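Periplasmic binding protein (Veillonella parvula, PDB 4MO9) probably captures an iron chelate or related solute in the periplasm and delivers it to an ABC importer. Local coordinates at residues Lys179-Thr182 with Asn183-Arg187; Val321-Ala324 with Ala325-Tyr329. All coordinates share one frame; numbering follows the deposited sequence.

Contact 1 (179-187) is a piece of the long helix 171-194, and contact 2 (321-329) is the loop end and first turns of helix 324-334, which packs against it; their centres lie 9 Å apart. They meet through a polar pair: Tyr181 OH and Asp323 OD1 are 2.6 Å apart, probably hydrogen-bonded. Further along both segments, Arg184 CG packs 3.4 Å from Glu328 OE2. The side chain of Phe322 is about 13 Å from the bound trimethylamine oxide, and neither contact includes a residue of that site (Trp45, Ala48, Ser73, Arg78). Contact 1 belongs to one of the helices packed against contact 2.

Contact 1. Residues Lys179-Thr182 with Asn183-Arg187; sequences KFYT and NRVTR
Arg184 lays its guanidinium flat on the ring of Phe180 one helical turn earlier, the planes 13° apart and CZ 3.6 Å from the ring centroid of Phe180. This is a stacked cation-pi contact, and arginine suits it because its planar end also has N-H groups at the rim. One of these, NH1, bonds to Phe180 O at 3.1 Å, nearly in the guanidinium plane, so one residue supplies both ring and acceptor. The extended chain from CG to NE reaches that far, carrying CD over the same ring. With a leucine in its place, Phe180 O would probably lose this donor and the ring its flat, charged cover.

Among the other polar contacts, Thr182 O takes two bonds from Thr186, from N at 3.1 Å and from OG1 at 2.8 Å, arriving from opposite faces of the carbonyl plane. Thr186 manages this by placing OG1 between its backbone N and carbonyl carbon (chi1 62°), within reach of that oxygen. Val185 N bonds to Tyr181 O at 3.0 Å.

The apolar contact is a CH-pi one: Val185 CG2 sits over a face of Tyr181, 3.8 Å from its ring centroid. Branched valine puts that methyl back toward the preceding turn.

Around this stretch of helix 171-194, Phe180 meets helix 344-355, Tyr181 and Val185 face helix 324-334, and Thr182 and Thr186 lie against Leu154 of helix 154-168.

Contact 2. Residues Val321-Ala324 with Ala325-Tyr329; sequences VFDA and AVFEY
Asp323 O receives two backbone donors as helix 324-334 begins: Phe327 N at 3.3 Å in the carbonyl plane, and Val326 N at 2.8 Å from well above it. Ala324 O continues the ordinary helical pattern with Glu328 N at 3.0 Å, while Ala325 N reaches back to Phe322 O only weakly.

The side chain of Asp323 stands between its backbone N and carbonyl carbon (chi1 77°), which sets it beside Phe327, both pointing the same way. Its OD1 lies 3.7 Å from Phe327 CE1, with carboxylate and ring planes 57° apart. The ring turns its edge to the backbone, CD1 being 3.5 Å from Asp323 O, so slightly positive C-H groups face oxygen. Asp323 OD1 has its stronger partner in Tyr181, and OD2 lies close to Glu152 OE1, a pairing of like charges that may favour protonation of one acid.

The helix follows strand 310-313 in the C-terminal lobe of a two-lobed solute-binding fold and packs on helix 171-194, the long helix that probably joins the lobes, as in TroA-like proteins. Small Ala324 and Ala325 suit the buried first turn, letting Tyr181 come close to Ala324 and Thr347 to Ala325. Branched, apolar Val326 suits the buried side against Trp224 and Leu227. Glu328 passes CG by Ala324 O at 3.4 Å, its chain extended beyond that carbon, and its buried carboxylate bonds through OE1 to Thr347 OG1.

Contact 1. Residues Lys179-Thr182 with Asn183-Arg187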
loop_
_atom_site.group_PDB
_atom_site.type_symbol
_atom_site.label_atom_id
_atom_site.label_comp_id
_atom_site.label_asym_id
_atom_site.label_seq_id
_atom_site.Cartn_x
_atom_site.Cartn_y
_atom_site.Cartn_z
ATOM N N LYS A 179 -1.951 -7.972 -15.678
ATOM C CA LYS A 179 -0.818 -8.722 -16.215
ATOM C C LYS A 179 0.497 -8.106 -15.764
ATOM O O LYS A 179 1.455 -8.827 -15.465
ATOM C CB LYS A 179 -0.895 -8.817 -17.743
ATOM C CG LYS A 179 -1.998 -9.755 -18.232
ATOM C CD LYS A 179 -2.081 -9.744 -19.745
ATOM C CE LYS A 179 -3.201 -10.664 -20.236
ATOM N NZ LYS A 179 -3.243 -10.669 -21.719
ATOM N N PHE A 180 0.554 -6.778 -15.714
ATOM C CA PHE A 180 1.743 -6.090 -15.193
ATOM C C PHE A 180 2.039 -6.575 -13.782
ATOM O O PHE A 180 3.195 -6.865 -13.426
ATOM C CB PHE A 180 1.501 -4.574 -15.168
ATOM C CG PHE A 180 2.638 -3.776 -14.580
ATOM C CD1 PHE A 180 3.574 -3.164 -15.414
ATOM C CD2 PHE A 180 2.766 -3.620 -13.203
ATOM C CE1 PHE A 180 4.630 -2.412 -14.876
ATOM C CE2 PHE A 180 3.820 -2.869 -12.660
ATOM C CZ PHE A 180 4.751 -2.269 -13.502
ATOM N N TYR A 181 0.994 -6.622 -12.963
ATOM C CA TYR A 181 1.116 -7.032 -11.568
ATOM C C TYR A 181 1.491 -8.506 -11.483
ATOM O O TYR A 181 2.394 -8.894 -10.707
ATOM C CB TYR A 181 -0.210 -6.820 -10.829
ATOM C CG TYR A 181 -0.110 -7.122 -9.351
ATOM C CD1 TYR A 181 0.297 -6.139 -8.449
ATOM C CD2 TYR A 181 -0.401 -8.390 -8.855
ATOM C CE1 TYR A 181 0.407 -6.411 -7.090
ATOM C CE2 TYR A 181 -0.304 -8.672 -7.498
ATOM C CZ TYR A 181 0.102 -7.679 -6.622
ATOM O OH TYR A 181 0.216 -7.959 -5.270
ATOM N N THR A 182 0.783 -9.315 -12.267
ATOM C CA THR A 182 0.946 -10.765 -12.260
ATOM C C THR A 182 2.325 -11.196 -12.753
ATOM O O THR A 182 2.926 -12.101 -12.142
ATOM C CB THR A 182 -0.159 -11.463 -13.106
ATOM O OG1 THR A 182 -1.445 -11.083 -12.602
ATOM C CG2 THR A 182 -0.034 -12.993 -13.040
ATOM N N ASN A 183 2.820 -10.599 -13.849
ATOM C CA ASN A 183 4.160 -10.925 -14.357
ATOM C C ASN A 183 5.165 -10.870 -13.207
ATOM O O ASN A 183 6.018 -11.746 -13.060
ATOM C CB ASN A 183 4.656 -9.933 -15.436
ATOM C CG ASN A 183 3.804 -9.917 -16.704
ATOM O OD1 ASN A 183 3.037 -10.848 -16.986
ATOM N ND2 ASN A 183 3.941 -8.837 -17.487
ATOM N N ARG A 184 5.056 -9.828 -12.395
ATOM C CA ARG A 184 6.107 -9.519 -11.417
ATOM C C ARG A 184 5.977 -10.308 -10.125
ATOM O O ARG A 184 6.968 -10.843 -9.608
ATOM C CB ARG A 184 6.131 -8.016 -11.139
ATOM C CG ARG A 184 6.627 -7.236 -12.346
ATOM C CD ARG A 184 6.336 -5.762 -12.245
ATOM N NE ARG A 184 7.065 -5.046 -13.290
ATOM C CZ ARG A 184 6.680 -5.001 -14.563
ATOM N NH1 ARG A 184 5.565 -5.612 -14.941
ATOM N NH2 ARG A 184 7.406 -4.339 -15.454
ATOM N N VAL A 185 4.760 -10.404 -9.606
ATOM C CA VAL A 185 4.572 -11.114 -8.350
ATOM C C VAL A 185 4.807 -12.619 -8.521
ATOM O O VAL A 185 5.415 -13.253 -7.648
ATOM C CB VAL A 185 3.221 -10.789 -7.712
ATOM C CG1 VAL A 185 2.931 -11.715 -6.532
ATOM C CG2 VAL A 185 3.221 -9.341 -7.255
ATOM N N THR A 186 4.384 -13.188 -9.655
ATOM C CA THR A 186 4.618 -14.617 -9.886
ATOM C C THR A 186 6.090 -14.955 -10.059
ATOM O O THR A 186 6.525 -16.016 -9.606
ATOM C CB THR A 186 3.798 -15.201 -11.075
ATOM O OG1 THR A 186 4.177 -14.547 -12.295
ATOM C CG2 THR A 186 2.301 -15.031 -10.824
ATOM N N ARG A 187 6.860 -14.085 -10.720
ATOM C CA ARG A 187 8.303 -14.297 -10.840
ATOM C C ARG A 187 8.910 -14.398 -9.441
ATOM O O ARG A 187 9.683 -15.321 -9.155
ATOM C CB ARG A 187 8.982 -13.154 -11.619
ATOM C CG ARG A 187 10.498 -13.306 -11.769
ATOM C CD ARG A 187 11.154 -12.102 -12.474
ATOM N NE ARG A 187 10.797 -12.028 -13.894
ATOM C CZ ARG A 187 9.893 -11.191 -14.403
ATOM N NH1 ARG A 187 9.242 -10.334 -13.615
ATOM N NH2 ARG A 187 9.638 -11.214 -15.710
#

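Contact 2. Residues Val321-Ala324 with Ala325-Tyr329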
loop_
_atom_site.group_PDB
_atom_site.type_symbol
_atom_site.label_atom_id
_atom_site.label_comp_id
_atom_site.label_asym_id
_atom_site.label_seq_id
_atom_site.Cartn_x
_atom_site.Cartn_y
_atom_site.Cartn_z
ATOM N N VAL A 321 -2.538 -1.477 -5.630
ATOM C CA VAL A 321 -2.457 -1.971 -6.997
ATOM C C VAL A 321 -1.014 -2.016 -7.499
ATOM O O VAL A 321 -0.679 -2.863 -8.337
ATOM C CB VAL A 321 -3.356 -1.134 -7.948
ATOM C CG1 VAL A 321 -2.848 0.323 -8.024
ATOM C CG2 VAL A 321 -3.429 -1.769 -9.339
ATOM N N PHE A 322 -0.154 -1.131 -6.982
ATOM C CA PHE A 322 1.235 -1.098 -7.425
ATOM C C PHE A 322 2.213 -1.845 -6.492
ATOM O O PHE A 322 3.435 -1.672 -6.612
ATOM C CB PHE A 322 1.715 0.358 -7.658
ATOM C CG PHE A 322 1.407 1.309 -6.514
ATOM C CD1 PHE A 322 1.563 0.913 -5.184
ATOM C CD2 PHE A 322 0.976 2.612 -6.773
ATOM C CE1 PHE A 322 1.279 1.787 -4.134
ATOM C CE2 PHE A 322 0.693 3.496 -5.729
ATOM C CZ PHE A 322 0.842 3.080 -4.406
ATOM N N ASP A 323 1.695 -2.669 -5.575
ATOM C CA ASP A 323 2.564 -3.273 -4.550
ATOM C C ASP A 323 3.460 -4.412 -5.043
ATOM O O ASP A 323 4.235 -4.969 -4.261
ATOM C CB ASP A 323 1.815 -3.633 -3.238
ATOM C CG ASP A 323 0.967 -4.902 -3.330
ATOM O OD1 ASP A 323 1.096 -5.726 -4.276
ATOM O OD2 ASP A 323 0.124 -5.082 -2.418
ATOM N N ALA A 324 3.367 -4.743 -6.331
ATOM C CA ALA A 324 4.288 -5.718 -6.920
ATOM C C ALA A 324 5.725 -5.274 -6.689
ATOM O O ALA A 324 6.630 -6.103 -6.543
ATOM C CB ALA A 324 4.025 -5.873 -8.412
ATOM N N ALA A 325 5.934 -3.960 -6.667
ATOM C CA ALA A 325 7.265 -3.411 -6.396
ATOM C C ALA A 325 7.764 -3.781 -4.998
ATOM O O ALA A 325 8.979 -3.903 -4.776
ATOM C CB ALA A 325 7.268 -1.902 -6.576
ATOM N N VAL A 326 6.842 -3.933 -4.052
ATOM C CA VAL A 326 7.232 -4.300 -2.689
ATOM C C VAL A 326 7.648 -5.767 -2.646
ATOM O O VAL A 326 8.636 -6.123 -1.997
ATOM C CB VAL A 326 6.090 -4.077 -1.693
ATOM C CG1 VAL A 326 6.509 -4.518 -0.302
ATOM C CG2 VAL A 326 5.691 -2.607 -1.670
ATOM N N PHE A 327 6.889 -6.617 -3.333
ATOM C CA PHE A 327 7.244 -8.036 -3.444
ATOM C C PHE A 327 8.657 -8.164 -4.009
ATOM O O PHE A 327 9.477 -8.926 -3.493
ATOM C CB PHE A 327 6.249 -8.785 -4.356
ATOM C CG PHE A 327 4.975 -9.219 -3.670
ATOM C CD1 PHE A 327 3.892 -8.351 -3.573
ATOM C CD2 PHE A 327 4.839 -10.511 -3.169
ATOM C CE1 PHE A 327 2.700 -8.750 -2.966
ATOM C CE2 PHE A 327 3.637 -10.930 -2.553
ATOM C CZ PHE A 327 2.563 -10.044 -2.460
ATOM N N GLU A 328 8.945 -7.401 -5.062
ATOM C CA GLU A 328 10.269 -7.421 -5.682
ATOM C C GLU A 328 11.360 -6.887 -4.755
ATOM O O GLU A 328 12.445 -7.468 -4.653
ATOM C CB GLU A 328 10.253 -6.611 -6.978
ATOM C CG GLU A 328 9.423 -7.235 -8.106
ATOM C CD GLU A 328 9.566 -6.458 -9.398
ATOM O OE1 GLU A 328 9.759 -5.218 -9.326
ATOM O OE2 GLU A 328 9.510 -7.075 -10.485
ATOM N N TYR A 329 11.071 -5.785 -4.070
ATOM C CA TYR A 329 12.065 -5.184 -3.163
ATOM C C TYR A 329 12.437 -6.119 -2.024
ATOM O O TYR A 329 13.607 -6.234 -1.660
ATOM C CB TYR A 329 11.538 -3.871 -2.582
ATOM C CG TYR A 329 12.576 -3.136 -1.764
ATOM C CD1 TYR A 329 12.470 -3.033 -0.381
ATOM C CD2 TYR A 329 13.675 -2.553 -2.381
ATOM C CE1 TYR A 329 13.431 -2.351 0.365
ATOM C CE2 TYR A 329 14.643 -1.871 -1.645
ATOM C CZ TYR A 329 14.516 -1.776 -0.276
ATOM O OH TYR A 329 15.483 -1.097 0.446
#